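Fiber protein 2 (Fowl adenovirus 1, PDB 2VTW) probably forms trimeric spikes at the capsid vertices; the C-terminal head of each spike, crystallised here, probably makes the first attachment to a host receptor. Local coordinates at residues Phe115-Asn120 against Thr154-Thr159; Thr81-Ser86 against Tyr164-Phe169; Ser24-Phe29 against Ile121-Ser126; Ser16-Phe21 against Gly31-Gln36; Phe72-Ser77 against Phe169-Ala174. One frame throughout, in Å; residues are numbered along the deposited sequence. Where two conformers were deposited one is given.

Contact 1 of 5, residues Phe115-Asn120 against Thr154-Thr159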
# COMPACT_ATOMS: atom_id res chain seq x y z
N PHE A 115 -13.70 7.08 -19.59
CA PHE A 115 -14.09 8.45 -19.26
C PHE A 115 -14.18 9.23 -20.58
O PHE A 115 -13.16 9.58 -21.18
CB PHE A 115 -13.10 9.08 -18.28
CG PHE A 115 -13.37 10.52 -17.96
CD1 PHE A 115 -14.65 10.99 -17.79
CD2 PHE A 115 -12.32 11.41 -17.80
CE1 PHE A 115 -14.88 12.33 -17.49
CE2 PHE A 115 -12.56 12.76 -17.49
CZ PHE A 115 -13.83 13.20 -17.34
N ASN A 116 -15.40 9.49 -21.04
CA ASN A 116 -15.61 10.16 -22.32
C ASN A 116 -15.66 11.67 -22.14
O ASN A 116 -16.67 12.23 -21.70
CB ASN A 116 -16.86 9.64 -23.03
CG ASN A 116 -16.84 9.91 -24.55
OD1 ASN A 116 -16.12 10.77 -25.03
ND2 ASN A 116 -17.62 9.13 -25.29
N MET A 117 -14.56 12.33 -22.47
CA MET A 117 -14.47 13.79 -22.40
C MET A 117 -15.31 14.52 -23.47
O MET A 117 -15.45 15.74 -23.40
CB MET A 117 -13.02 14.22 -22.54
CG MET A 117 -12.17 13.77 -21.39
SD MET A 117 -10.59 14.54 -21.51
CE MET A 117 -10.98 16.21 -20.95
N ASN A 118 -15.83 13.78 -24.45
CA ASN A 118 -16.67 14.35 -25.50
C ASN A 118 -18.12 14.57 -25.08
O ASN A 118 -18.88 15.14 -25.85
CB ASN A 118 -16.67 13.43 -26.73
CG ASN A 118 -15.33 13.36 -27.39
OD1 ASN A 118 -14.81 14.39 -27.81
ND2 ASN A 118 -14.75 12.17 -27.50
N GLN A 119 -18.54 14.11 -23.91
CA GLN A 119 -19.94 14.27 -23.54
C GLN A 119 -20.11 15.29 -22.44
O GLN A 119 -21.20 15.44 -21.90
CB GLN A 119 -20.62 12.94 -23.21
CG GLN A 119 -19.94 12.10 -22.17
CD GLN A 119 -20.61 10.75 -21.95
OE1 GLN A 119 -21.19 10.16 -22.89
NE2 GLN A 119 -20.52 10.25 -20.72
N ASN A 120 -19.03 16.02 -22.14
CA ASN A 120 -19.01 17.08 -21.11
C ASN A 120 -19.87 16.79 -19.83
O ASN A 120 -20.70 17.62 -19.41
CB ASN A 120 -19.36 18.44 -21.75
CG ASN A 120 -18.22 18.99 -22.65
OD1 ASN A 120 -18.22 18.77 -23.88
ND2 ASN A 120 -17.26 19.69 -22.04
N THR A 154 -7.47 4.31 -15.85
CA THR A 154 -8.69 4.42 -16.65
C THR A 154 -8.36 4.96 -18.05
O THR A 154 -7.56 5.88 -18.17
CB THR A 154 -9.67 5.45 -16.00
OG1 THR A 154 -9.87 5.14 -14.60
CG2 THR A 154 -10.97 5.45 -16.72
N PRO A 155 -8.96 4.38 -19.09
CA PRO A 155 -8.83 4.97 -20.44
C PRO A 155 -9.70 6.22 -20.61
O PRO A 155 -10.89 6.14 -20.36
CB PRO A 155 -9.32 3.87 -21.38
CG PRO A 155 -10.05 2.91 -20.55
CD PRO A 155 -9.76 3.16 -19.09
N VAL A 156 -9.11 7.34 -21.01
CA VAL A 156 -9.87 8.59 -21.15
C VAL A 156 -10.02 8.97 -22.64
O VAL A 156 -9.02 9.14 -23.33
CB VAL A 156 -9.20 9.74 -20.38
CG1 VAL A 156 -10.06 11.00 -20.41
CG2 VAL A 156 -8.92 9.33 -18.92
N LEU A 157 -11.26 9.05 -23.13
CA LEU A 157 -11.48 9.37 -24.54
C LEU A 157 -11.47 10.90 -24.70
O LEU A 157 -12.40 11.59 -24.28
CB LEU A 157 -12.77 8.75 -25.07
CG LEU A 157 -13.00 8.80 -26.60
CD1 LEU A 157 -11.97 8.00 -27.39
CD2 LEU A 157 -14.41 8.33 -26.91
N ALA A 158 -10.36 11.39 -25.25
CA ALA A 158 -10.16 12.80 -25.53
C ALA A 158 -11.05 13.26 -26.70
O ALA A 158 -11.69 12.43 -27.38
CB ALA A 158 -8.69 13.04 -25.86
N THR A 159 -11.08 14.58 -26.94
CA THR A 159 -11.89 15.12 -28.04
C THR A 159 -11.36 14.72 -29.42
O THR A 159 -12.14 14.64 -30.36
CB THR A 159 -12.08 16.65 -27.95
OG1 THR A 159 -10.81 17.29 -27.77
CG2 THR A 159 -12.97 16.99 -26.78

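Contact 2 of 5, residues Thr81-Ser86 against Tyr164-Phe169. With SO4 (sulfate ion), chain G.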
# COMPACT_ATOMS: atom_id res chain seq x y z
N THR A 81 -0.55 18.10 -22.06
CA THR A 81 -1.28 18.91 -23.05
C THR A 81 -2.42 18.16 -23.74
O THR A 81 -3.53 18.68 -23.82
CB THR A 81 -0.30 19.56 -24.09
OG1 THR A 81 0.61 18.57 -24.59
CG2 THR A 81 0.53 20.64 -23.42
N GLN A 82 -2.18 16.92 -24.16
CA GLN A 82 -3.21 16.15 -24.90
C GLN A 82 -4.38 15.62 -24.06
O GLN A 82 -5.49 15.46 -24.58
CB GLN A 82 -2.58 14.95 -25.64
CG GLN A 82 -1.42 15.24 -26.58
CD GLN A 82 -0.92 13.97 -27.25
OE1 GLN A 82 -1.65 13.32 -28.01
NE2 GLN A 82 0.32 13.59 -26.97
N CYS A 83 -4.14 15.28 -22.79
CA CYS A 83 -5.22 14.73 -21.95
C CYS A 83 -4.92 14.92 -20.44
O CYS A 83 -4.20 14.13 -19.84
CB CYS A 83 -5.45 13.25 -22.30
SG CYS A 83 -6.93 12.58 -21.62
N ASN A 84 -5.48 15.98 -19.88
CA ASN A 84 -5.12 16.50 -18.56
C ASN A 84 -6.34 17.16 -17.89
O ASN A 84 -6.32 18.35 -17.61
CB ASN A 84 -3.98 17.50 -18.71
CG ASN A 84 -3.28 17.80 -17.40
OD1 ASN A 84 -3.65 17.26 -16.33
ND2 ASN A 84 -2.24 18.63 -17.47
N PRO A 85 -7.40 16.38 -17.62
CA PRO A 85 -8.68 16.91 -17.12
C PRO A 85 -8.60 17.78 -15.86
O PRO A 85 -9.45 18.66 -15.69
CB PRO A 85 -9.49 15.65 -16.82
CG PRO A 85 -8.81 14.54 -17.53
CD PRO A 85 -7.41 14.91 -17.76
N SER A 86 -7.59 17.54 -15.03
CA SER A 86 -7.41 18.19 -13.72
C SER A 86 -6.32 19.23 -13.71
O SER A 86 -6.11 19.89 -12.71
CB SER A 86 -7.10 17.12 -12.63
OG SER A 86 -8.28 16.37 -12.32
N TYR A 164 -6.51 7.84 -23.87
CA TYR A 164 -5.26 7.92 -23.12
C TYR A 164 -5.47 7.32 -21.70
O TYR A 164 -6.51 7.52 -21.06
CB TYR A 164 -4.82 9.38 -22.93
CG TYR A 164 -4.59 10.16 -24.20
CD1 TYR A 164 -3.31 10.50 -24.61
CD2 TYR A 164 -5.67 10.59 -24.97
CE1 TYR A 164 -3.09 11.24 -25.79
CE2 TYR A 164 -5.47 11.34 -26.16
CZ TYR A 164 -4.18 11.65 -26.56
OH TYR A 164 -3.96 12.38 -27.72
N ASN A 165 -4.46 6.61 -21.21
CA ASN A 165 -4.53 5.98 -19.88
C ASN A 165 -3.99 6.91 -18.79
O ASN A 165 -2.83 7.29 -18.79
CB ASN A 165 -3.79 4.65 -19.88
CG ASN A 165 -4.40 3.63 -20.83
OD1 ASN A 165 -5.62 3.49 -20.97
ND2 ASN A 165 -3.54 2.92 -21.51
N LEU A 166 -4.90 7.30 -17.89
CA LEU A 166 -4.62 8.15 -16.73
C LEU A 166 -5.03 7.41 -15.44
O LEU A 166 -5.73 6.40 -15.51
CB LEU A 166 -5.42 9.45 -16.83
CG LEU A 166 -4.86 10.59 -17.74
CD1 LEU A 166 -4.83 10.17 -19.22
CD2 LEU A 166 -5.69 11.85 -17.51
N ILE A 167 -4.62 7.95 -14.29
CA ILE A 167 -5.07 7.46 -12.97
C ILE A 167 -6.16 8.37 -12.36
O ILE A 167 -5.91 9.52 -12.10
CB ILE A 167 -3.89 7.33 -11.94
CG1 ILE A 167 -2.64 6.73 -12.59
CG2 ILE A 167 -4.37 6.51 -10.69
CD1 ILE A 167 -1.34 6.92 -11.84
N ALA A 168 -7.35 7.83 -12.14
CA ALA A 168 -8.42 8.52 -11.42
C ALA A 168 -8.33 8.20 -9.92
O ALA A 168 -8.23 7.02 -9.54
CB ALA A 168 -9.78 8.13 -11.96
N PHE A 169 -8.30 9.25 -9.10
CA PHE A 169 -8.36 9.16 -7.64
C PHE A 169 -9.68 9.75 -7.21
O PHE A 169 -9.89 10.94 -7.40
CB PHE A 169 -7.27 9.99 -6.98
CG PHE A 169 -5.88 9.45 -7.15
CD1 PHE A 169 -5.22 8.87 -6.09
CD2 PHE A 169 -5.21 9.58 -8.35
CE1 PHE A 169 -3.93 8.40 -6.22
CE2 PHE A 169 -3.90 9.10 -8.49
CZ PHE A 169 -3.26 8.51 -7.45
S SO4 G . 1.65 15.48 -24.17
O1 SO4 G . 1.81 14.04 -24.23
O2 SO4 G . 1.89 15.99 -25.50
O3 SO4 G . 0.32 15.88 -23.76
O4 SO4 G . 2.71 16.00 -23.32

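Contact 3 of 5, residues Ser24-Phe29 against Ile121-Ser126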
# COMPACT_ATOMS: atom_id res chain seq x y z
N SER A 24 -18.96 14.90 -7.07
CA SER A 24 -19.87 13.89 -7.60
C SER A 24 -21.18 14.45 -8.16
O SER A 24 -21.96 13.71 -8.79
CB SER A 24 -20.17 12.81 -6.56
OG SER A 24 -20.69 13.37 -5.37
N SER A 25 -21.44 15.73 -7.92
CA SER A 25 -22.62 16.43 -8.47
C SER A 25 -22.30 17.26 -9.72
O SER A 25 -23.14 18.04 -10.18
CB SER A 25 -23.29 17.30 -7.39
OG SER A 25 -24.07 16.47 -6.55
N ASN A 26 -21.10 17.06 -10.25
CA ASN A 26 -20.61 17.66 -11.50
C ASN A 26 -20.24 19.13 -11.40
O ASN A 26 -20.12 19.82 -12.41
CB ASN A 26 -21.57 17.37 -12.66
CG ASN A 26 -21.42 15.95 -13.17
OD1 ASN A 26 -20.37 15.59 -13.71
ND2 ASN A 26 -22.45 15.13 -12.99
N ASN A 27 -19.98 19.59 -10.18
CA ASN A 27 -19.50 20.96 -9.98
C ASN A 27 -18.00 20.93 -9.87
O ASN A 27 -17.47 20.22 -9.01
CB ASN A 27 -20.14 21.57 -8.73
CG ASN A 27 -21.66 21.54 -8.80
OD1 ASN A 27 -22.26 22.13 -9.70
ND2 ASN A 27 -22.29 20.83 -7.87
N PRO A 28 -17.29 21.63 -10.77
CA PRO A 28 -15.85 21.76 -10.61
C PRO A 28 -15.48 22.69 -9.48
O PRO A 28 -16.31 23.47 -9.01
CB PRO A 28 -15.38 22.37 -11.94
CG PRO A 28 -16.49 22.22 -12.87
CD PRO A 28 -17.74 22.25 -12.03
N PHE A 29 -14.22 22.61 -9.07
CA PHE A 29 -13.70 23.49 -8.05
C PHE A 29 -12.20 23.40 -8.14
O PHE A 29 -11.66 22.59 -8.88
CB PHE A 29 -14.21 23.10 -6.64
CG PHE A 29 -13.77 21.72 -6.17
CD1 PHE A 29 -12.62 21.58 -5.38
CD2 PHE A 29 -14.50 20.58 -6.51
CE1 PHE A 29 -12.20 20.32 -4.93
CE2 PHE A 29 -14.08 19.31 -6.06
CZ PHE A 29 -12.93 19.20 -5.26
N ILE A 121 -19.68 15.59 -19.28
CA ILE A 121 -20.00 15.26 -17.89
C ILE A 121 -18.62 15.27 -17.25
O ILE A 121 -17.80 14.40 -17.54
CB ILE A 121 -20.68 13.87 -17.78
CG1 ILE A 121 -21.87 13.76 -18.75
CG2 ILE A 121 -21.15 13.57 -16.34
CD1 ILE A 121 -22.41 12.33 -18.92
N PRO A 122 -18.29 16.30 -16.45
CA PRO A 122 -16.91 16.41 -16.00
C PRO A 122 -16.51 15.52 -14.81
O PRO A 122 -15.33 15.41 -14.52
CB PRO A 122 -16.78 17.89 -15.62
CG PRO A 122 -18.13 18.25 -15.16
CD PRO A 122 -19.12 17.41 -15.92
N TYR A 123 -17.49 14.91 -14.13
CA TYR A 123 -17.20 13.97 -13.03
C TYR A 123 -17.16 12.50 -13.48
O TYR A 123 -18.13 11.95 -14.04
CB TYR A 123 -18.20 14.12 -11.89
CG TYR A 123 -18.05 13.09 -10.78
CD1 TYR A 123 -17.01 13.19 -9.86
CD2 TYR A 123 -18.95 12.05 -10.65
CE1 TYR A 123 -16.88 12.25 -8.81
CE2 TYR A 123 -18.83 11.10 -9.62
CZ TYR A 123 -17.78 11.21 -8.71
OH TYR A 123 -17.67 10.28 -7.71
N TYR A 124 -16.02 11.86 -13.20
CA TYR A 124 -15.89 10.42 -13.33
C TYR A 124 -15.64 9.79 -11.94
O TYR A 124 -14.73 10.22 -11.23
CB TYR A 124 -14.73 10.11 -14.27
CG TYR A 124 -14.53 8.63 -14.51
CD1 TYR A 124 -15.30 7.94 -15.43
CD2 TYR A 124 -13.56 7.91 -13.80
CE1 TYR A 124 -15.13 6.60 -15.65
CE2 TYR A 124 -13.39 6.55 -14.03
CZ TYR A 124 -14.18 5.91 -14.95
OH TYR A 124 -14.03 4.58 -15.19
N ALA A 125 -16.46 8.79 -11.58
CA ALA A 125 -16.31 8.01 -10.33
C ALA A 125 -15.33 6.85 -10.52
O ALA A 125 -15.67 5.86 -11.17
CB ALA A 125 -17.66 7.46 -9.88
N SER A 126 -14.12 7.00 -9.98
CA SER A 126 -13.16 5.90 -9.82
C SER A 126 -13.82 4.79 -9.00
O SER A 126 -14.26 5.04 -7.88
CB SER A 126 -11.92 6.42 -9.15
OG SER A 126 -10.86 5.49 -9.15

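Contact 4 of 5, residues Ser16-Phe21 against Gly31-Gln36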
# COMPACT_ATOMS: atom_id res chain seq x y z
N SER A 16 -1.10 26.84 -4.00
CA SER A 16 -1.66 27.34 -5.28
C SER A 16 -2.77 26.45 -5.84
O SER A 16 -2.50 25.37 -6.37
CB SER A 16 -0.57 27.42 -6.34
OG SER A 16 0.48 28.26 -5.91
N PRO A 17 -4.03 26.90 -5.75
CA PRO A 17 -5.15 26.08 -6.22
C PRO A 17 -5.34 26.02 -7.75
O PRO A 17 -6.42 26.36 -8.26
CB PRO A 17 -6.34 26.70 -5.50
CG PRO A 17 -5.94 28.13 -5.30
CD PRO A 17 -4.47 28.18 -5.17
N THR A 18 -4.31 25.53 -8.45
CA THR A 18 -4.34 25.39 -9.92
C THR A 18 -4.98 24.08 -10.42
O THR A 18 -5.18 23.92 -11.62
CB THR A 18 -2.93 25.49 -10.49
OG1 THR A 18 -2.11 24.47 -9.90
CG2 THR A 18 -2.33 26.86 -10.17
N GLY A 19 -5.33 23.16 -9.51
CA GLY A 19 -5.94 21.90 -9.90
C GLY A 19 -7.43 22.05 -10.15
O GLY A 19 -8.10 22.80 -9.44
N ASN A 20 -7.92 21.37 -11.18
CA ASN A 20 -9.34 21.38 -11.54
C ASN A 20 -9.96 20.05 -11.13
O ASN A 20 -9.84 19.05 -11.85
CB ASN A 20 -9.55 21.57 -13.05
CG ASN A 20 -9.05 22.91 -13.55
OD1 ASN A 20 -9.12 23.92 -12.85
ND2 ASN A 20 -8.55 22.92 -14.78
N PHE A 21 -10.64 20.03 -9.98
CA PHE A 21 -11.22 18.82 -9.46
C PHE A 21 -12.73 18.91 -9.61
O PHE A 21 -13.27 20.00 -9.76
CB PHE A 21 -10.79 18.63 -7.99
CG PHE A 21 -9.28 18.77 -7.76
CD1 PHE A 21 -8.37 18.38 -8.73
CD2 PHE A 21 -8.79 19.26 -6.56
CE1 PHE A 21 -7.00 18.52 -8.55
CE2 PHE A 21 -7.41 19.38 -6.35
CZ PHE A 21 -6.52 19.01 -7.35
N GLY A 31 -8.31 23.17 -6.22
CA GLY A 31 -7.56 22.71 -5.06
C GLY A 31 -6.10 22.72 -5.38
O GLY A 31 -5.73 22.76 -6.55
N SER A 32 -5.26 22.74 -4.34
CA SER A 32 -3.82 22.60 -4.50
C SER A 32 -3.45 21.12 -4.43
O SER A 32 -4.24 20.30 -3.96
CB SER A 32 -3.09 23.39 -3.42
OG SER A 32 -3.69 24.69 -3.29
N TYR A 33 -2.25 20.79 -4.89
CA TYR A 33 -1.82 19.40 -4.87
C TYR A 33 -0.31 19.36 -4.87
O TYR A 33 0.35 20.32 -5.27
CB TYR A 33 -2.39 18.61 -6.07
CG TYR A 33 -1.76 19.05 -7.37
CD1 TYR A 33 -0.55 18.51 -7.77
CD2 TYR A 33 -2.33 20.06 -8.15
CE1 TYR A 33 0.08 18.93 -8.93
CE2 TYR A 33 -1.69 20.51 -9.34
CZ TYR A 33 -0.49 19.92 -9.71
OH TYR A 33 0.19 20.31 -10.84
N PHE A 34 0.23 18.25 -4.38
CA PHE A 34 1.62 17.96 -4.60
C PHE A 34 1.72 16.49 -5.02
O PHE A 34 1.26 15.59 -4.31
CB PHE A 34 2.41 18.26 -3.35
CG PHE A 34 3.88 18.34 -3.58
CD1 PHE A 34 4.39 19.12 -4.61
CD2 PHE A 34 4.76 17.65 -2.79
CE1 PHE A 34 5.74 19.22 -4.83
CE2 PHE A 34 6.13 17.74 -3.02
CZ PHE A 34 6.60 18.53 -4.06
N LEU A 35 2.31 16.29 -6.20
CA LEU A 35 2.38 15.00 -6.90
C LEU A 35 3.85 14.62 -7.07
O LEU A 35 4.63 15.40 -7.63
CB LEU A 35 1.73 15.14 -8.28
CG LEU A 35 1.86 13.98 -9.27
CD1 LEU A 35 1.21 12.71 -8.66
CD2 LEU A 35 1.21 14.35 -10.64
N GLN A 36 4.24 13.47 -6.55
CA GLN A 36 5.62 12.99 -6.67
C GLN A 36 5.51 11.54 -7.12
O GLN A 36 4.93 10.71 -6.39
CB GLN A 36 6.34 13.08 -5.33
CG GLN A 36 6.61 14.54 -4.88
CD GLN A 36 7.09 14.64 -3.45
OE1 GLN A 36 6.28 14.58 -2.53
NE2 GLN A 36 8.41 14.79 -3.25
O HOH W 1 -0.85 23.26 -5.91

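Contact 5 of 5, residues Phe72-Ser77 against Phe169-Ala174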
# COMPACT_ATOMS: atom_id res chain seq x y z
N PHE A 72 -15.18 13.36 -4.64
CA PHE A 72 -14.58 14.16 -5.68
C PHE A 72 -13.38 13.47 -6.31
O PHE A 72 -12.70 12.66 -5.65
CB PHE A 72 -14.22 15.57 -5.19
CG PHE A 72 -13.06 15.64 -4.24
CD1 PHE A 72 -11.77 15.73 -4.71
CD2 PHE A 72 -13.28 15.69 -2.86
CE1 PHE A 72 -10.70 15.82 -3.85
CE2 PHE A 72 -12.21 15.79 -1.98
CZ PHE A 72 -10.93 15.87 -2.47
N THR A 73 -13.12 13.79 -7.58
CA THR A 73 -12.11 13.08 -8.37
C THR A 73 -10.99 14.00 -8.77
O THR A 73 -11.21 15.16 -9.16
CB THR A 73 -12.74 12.43 -9.61
OG1 THR A 73 -13.77 11.53 -9.20
CG2 THR A 73 -11.70 11.68 -10.48
N VAL A 74 -9.78 13.48 -8.66
CA VAL A 74 -8.57 14.10 -9.18
C VAL A 74 -7.96 13.12 -10.22
O VAL A 74 -7.83 11.91 -9.96
CB VAL A 74 -7.56 14.39 -8.05
CG1 VAL A 74 -6.21 14.91 -8.61
CG2 VAL A 74 -8.16 15.41 -7.09
N TRP A 75 -7.63 13.65 -11.40
CA TRP A 75 -6.97 12.90 -12.46
C TRP A 75 -5.48 13.16 -12.45
O TRP A 75 -5.06 14.31 -12.55
CB TRP A 75 -7.55 13.31 -13.83
CG TRP A 75 -8.87 12.70 -14.07
CD1 TRP A 75 -10.07 13.28 -13.86
CD2 TRP A 75 -9.13 11.37 -14.55
NE1 TRP A 75 -11.07 12.39 -14.18
CE2 TRP A 75 -10.51 11.21 -14.60
CE3 TRP A 75 -8.31 10.30 -14.91
CZ2 TRP A 75 -11.11 10.03 -15.02
CZ3 TRP A 75 -8.90 9.14 -15.33
CH2 TRP A 75 -10.28 9.01 -15.39
N VAL A 76 -4.66 12.12 -12.31
CA VAL A 76 -3.21 12.28 -12.53
C VAL A 76 -2.89 11.85 -13.96
O VAL A 76 -3.30 10.75 -14.40
CB VAL A 76 -2.35 11.50 -11.52
CG1 VAL A 76 -0.89 11.51 -11.92
CG2 VAL A 76 -2.53 12.09 -10.14
N SER A 77 -2.17 12.73 -14.66
CA SER A 77 -1.92 12.58 -16.10
C SER A 77 -0.46 12.75 -16.36
O SER A 77 0.21 13.50 -15.67
CB SER A 77 -2.72 13.61 -16.89
OG SER A 77 -2.49 13.49 -18.29
N PHE A 169 -8.30 9.25 -9.10
CA PHE A 169 -8.36 9.16 -7.64
C PHE A 169 -9.68 9.75 -7.21
O PHE A 169 -9.89 10.94 -7.40
CB PHE A 169 -7.27 9.99 -6.98
CG PHE A 169 -5.88 9.45 -7.15
CD1 PHE A 169 -5.22 8.87 -6.09
CD2 PHE A 169 -5.21 9.58 -8.35
CE1 PHE A 169 -3.93 8.40 -6.22
CE2 PHE A 169 -3.90 9.10 -8.49
CZ PHE A 169 -3.26 8.51 -7.45
N THR A 170 -10.59 8.94 -6.67
CA THR A 170 -11.85 9.48 -6.15
C THR A 170 -11.83 9.45 -4.63
O THR A 170 -11.72 8.38 -4.01
CB THR A 170 -13.10 8.82 -6.75
OG1 THR A 170 -13.12 8.98 -8.18
CG2 THR A 170 -14.37 9.46 -6.18
N PHE A 171 -11.92 10.64 -4.05
CA PHE A 171 -11.90 10.86 -2.61
C PHE A 171 -13.31 10.77 -2.09
O PHE A 171 -14.17 11.53 -2.51
CB PHE A 171 -11.28 12.22 -2.30
CG PHE A 171 -9.84 12.33 -2.71
CD1 PHE A 171 -8.84 12.26 -1.77
CD2 PHE A 171 -9.48 12.48 -4.05
CE1 PHE A 171 -7.50 12.34 -2.14
CE2 PHE A 171 -8.14 12.55 -4.44
CZ PHE A 171 -7.15 12.49 -3.49
N GLN A 172 -13.55 9.83 -1.19
CA GLN A 172 -14.87 9.53 -0.71
C GLN A 172 -14.99 9.94 0.77
O GLN A 172 -14.58 9.18 1.67
CB GLN A 172 -15.17 8.06 -0.92
CG GLN A 172 -14.77 7.58 -2.34
CD GLN A 172 -15.16 6.16 -2.65
OE1 GLN A 172 -15.28 5.78 -3.82
NE2 GLN A 172 -15.37 5.35 -1.61
N CYS A 173 -15.53 11.14 0.99
CA CYS A 173 -15.72 11.71 2.34
C CYS A 173 -16.82 11.00 3.11
O CYS A 173 -17.89 10.68 2.56
CB CYS A 173 -16.08 13.19 2.27
SG CYS A 173 -14.81 14.27 1.62
N ALA A 174 -16.57 10.74 4.40
CA ALA A 174 -17.58 10.09 5.26
C ALA A 174 -18.79 11.00 5.51
O ALA A 174 -19.92 10.51 5.63
CB ALA A 174 -16.97 9.64 6.59

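Contact 1 of 5, residues Phe115-Asn120 against Thr154-Thr159
F115 and V156 lie side by side and point the same way. F115 CD2 meets V156 CG1 at 3.5 Å. M117 CG reaches the same methyl from obliquely across, 3.6 Å from V156 CG1. On the other face of the sheet, L157 CD2 lies against the amide of N116, 3.5 Å from its OD1. N118 ND2 crosses the gap and donates to A158 O at 3.1 Å, from above the carbonyl plane. N118 CG stands anti to its own carbonyl carbon (chi1 -66°), beside the backbone N. N116 OD1 accepts from N118 N at 3.1 Å. This is an Asx turn, and it curls the chain right after the paired residues. Behind these side chains is a parallel beta pairing. F115 N donates to P155 O, L157 N to F115 O, and M117 N to L157 O. The short strand 115-116 thus flanks strand 147-157, whose T154 and V156 bond antiparallel to strand 163-173. W75 of strand 71-76 sets its ring nearly parallel to that of F115.

Contact 2 of 5, residues Thr81-Ser86 against Tyr164-Phe169
Q82 begins the contact, with its amide crossing the phenol of Y164 at about a right angle. Y164 OH donates to Q82 OE1 at 2.5 Å, from above the carbonyl plane, and OE1 lies at the edge of the ring. Q82 NE2 donates to a sulfate ion, SO4 O1, at 3.2 Å. Q82 N and T81 N both bond to sulfate O3. C83 follows, with CB over one face of the Y164 ring, 4.0 Å from its centroid. C83 SG, anti to the backbone N (chi1 -167°), lies oblique to the ring and 4.0 Å from L166 CD1. P85 CD then meets L166 CD2 tip to tip, at 3.5 Å. The loop after strand 71-76 thus packs onto strand 163-173. The contact is polar at Q82 and apolar toward P85. Y164 OH has a second partner in N160 ND2. The sulfate, probably from the crystallisation liquor, steadies the Q82 amide without bridging to Y164, and may be absent in the virus.

Contact 3 of 5, residues Ser24-Phe29 against Ile121-Ser126
N26 OD1 accepts a hydrogen bond from Y123 N at 3.0 Å. The donor lies nearly along the C=O axis (C=O...N angle 161°). The same oxygen has carbon neighbours. P122 CD is 3.1 Å from N26 OD1, and I121 CG2 is 3.4 Å from it. Y123 CB closes in beside the backbone N. N26 CG is anti to its own carbonyl carbon (chi1 -77°), which puts it beside the backbone N of N26. The amide stands at about a right angle to the Y123 ring.

That ring is sandwiched. S24 CA sits over the centre of one face, 3.4 Å from the ring centroid and only 4° off the normal. This is a CH-pi contact made by a backbone carbon. S24 CB lies nearer the phenol end, 3.6 Å from Y123 CZ. A125 N lies above the opposite face, offset toward the rim. One polar bond and one ring face therefore join two loops at the surface of the head.

Residues 24-27 make the turn between strands 4-23 and 28-40. Residues 121-126 belong to the loop that leads from strand 115-116 to strand 129-140. Y123 also touches V22 of strand 4-23, and Y71 and T73 of strand 71-76. S24 bonds to Y71 through the backbone. The contact thus lies over the strand ends where 4-23 and 71-76 run together.

Contact 4 of 5, residues Ser16-Phe21 against Gly31-Gln36
F21 CG stands anti to its carbonyl carbon (chi1 -50°), and the ring beyond it reaches G31. F21 CE2 comes within 3.6 Å of G31 CA, while S32 O and Y33 CB lie at the ring edge. S32 OG is also anti to its carbonyl carbon (chi1 -45°). It rests against the S16-P17 peptide, 3.3 Å from P17 N, which has no hydrogen to give. P17 is the centre of an inverse gamma turn, closed by T18 N donating to S16 O at 2.8 Å. Beyond it G19 and G31 form an antiparallel hydrogen-bonded pair. G19 N donates to G31 O at 3.0 Å, and G31 N to G19 O at 3.2 Å. This pairing belongs to the beta hairpin of strands 4-23 and 28-40. A water bridges the two segments beside the turn. It donates to S16 O at 2.7 Å and accepts from Y33 N at 3.0 Å. The T18 side chain crosses Y33 at about a right angle, with T18 OG1 4.0 Å from Y33 CE2. Y33 OH bonds to S9 OG and G89 N. Farther along, Q36 packs on P197 of a neighbouring subunit.

Contact 5 of 5, residues Phe72-Ser77 against Phe169-Ala174
F72 and V74 pair with F171 and F169 as antiparallel hydrogen-bonded pairs, with T73 and T170 as the non-hydrogen-bonded pair between them. Four backbone bonds result, the shortest from F171 N to F72 O at 2.7 Å. The rings of F72 and F171 are near parallel (8°) but slid apart, so they barely overlap. F171 CB fills the place over the F72 ring face instead, 3.8 Å from its centroid. V74 CG2 meets F171 CE2 at 3.9 Å, and V76 CG2 meets F169 CE2 at 3.7 Å. On the opposite face T170 OG1 donates to T73 OG1 at 2.8 Å. T73 OG1 also bonds to Y124 O, and T170 OG1 to S126 N. The two buried hydroxyls thus link the sheet to loop 121-126. The aromatic face looks toward strand 43-53, where F169 and F171 touch L48. In the sheet, strand 71-76 has 4-23 as its other neighbour, and strand 163-173 has 147-157.

From the N terminus, contact 4 closes first. It pairs the hairpin strands 4-23 and 28-40 across a short loop. Contact 3 starts inside that hairpin, at 24-29, and reaches forward to loop 121-126. It therefore crosses contact 4 and also contacts 1, 2 and 5. Those three are nested. Contact 5 is the outermost and joins strand 71-76 to strand 163-173. Contact 2 lies within it, tying loop 81-86 to the same strand 163-173; the two share F169. Contact 1 is innermost and adds strand 115-116 to strand 147-157. Contact 4 stands in series with these three, but F21 packs on V74 of contact 5.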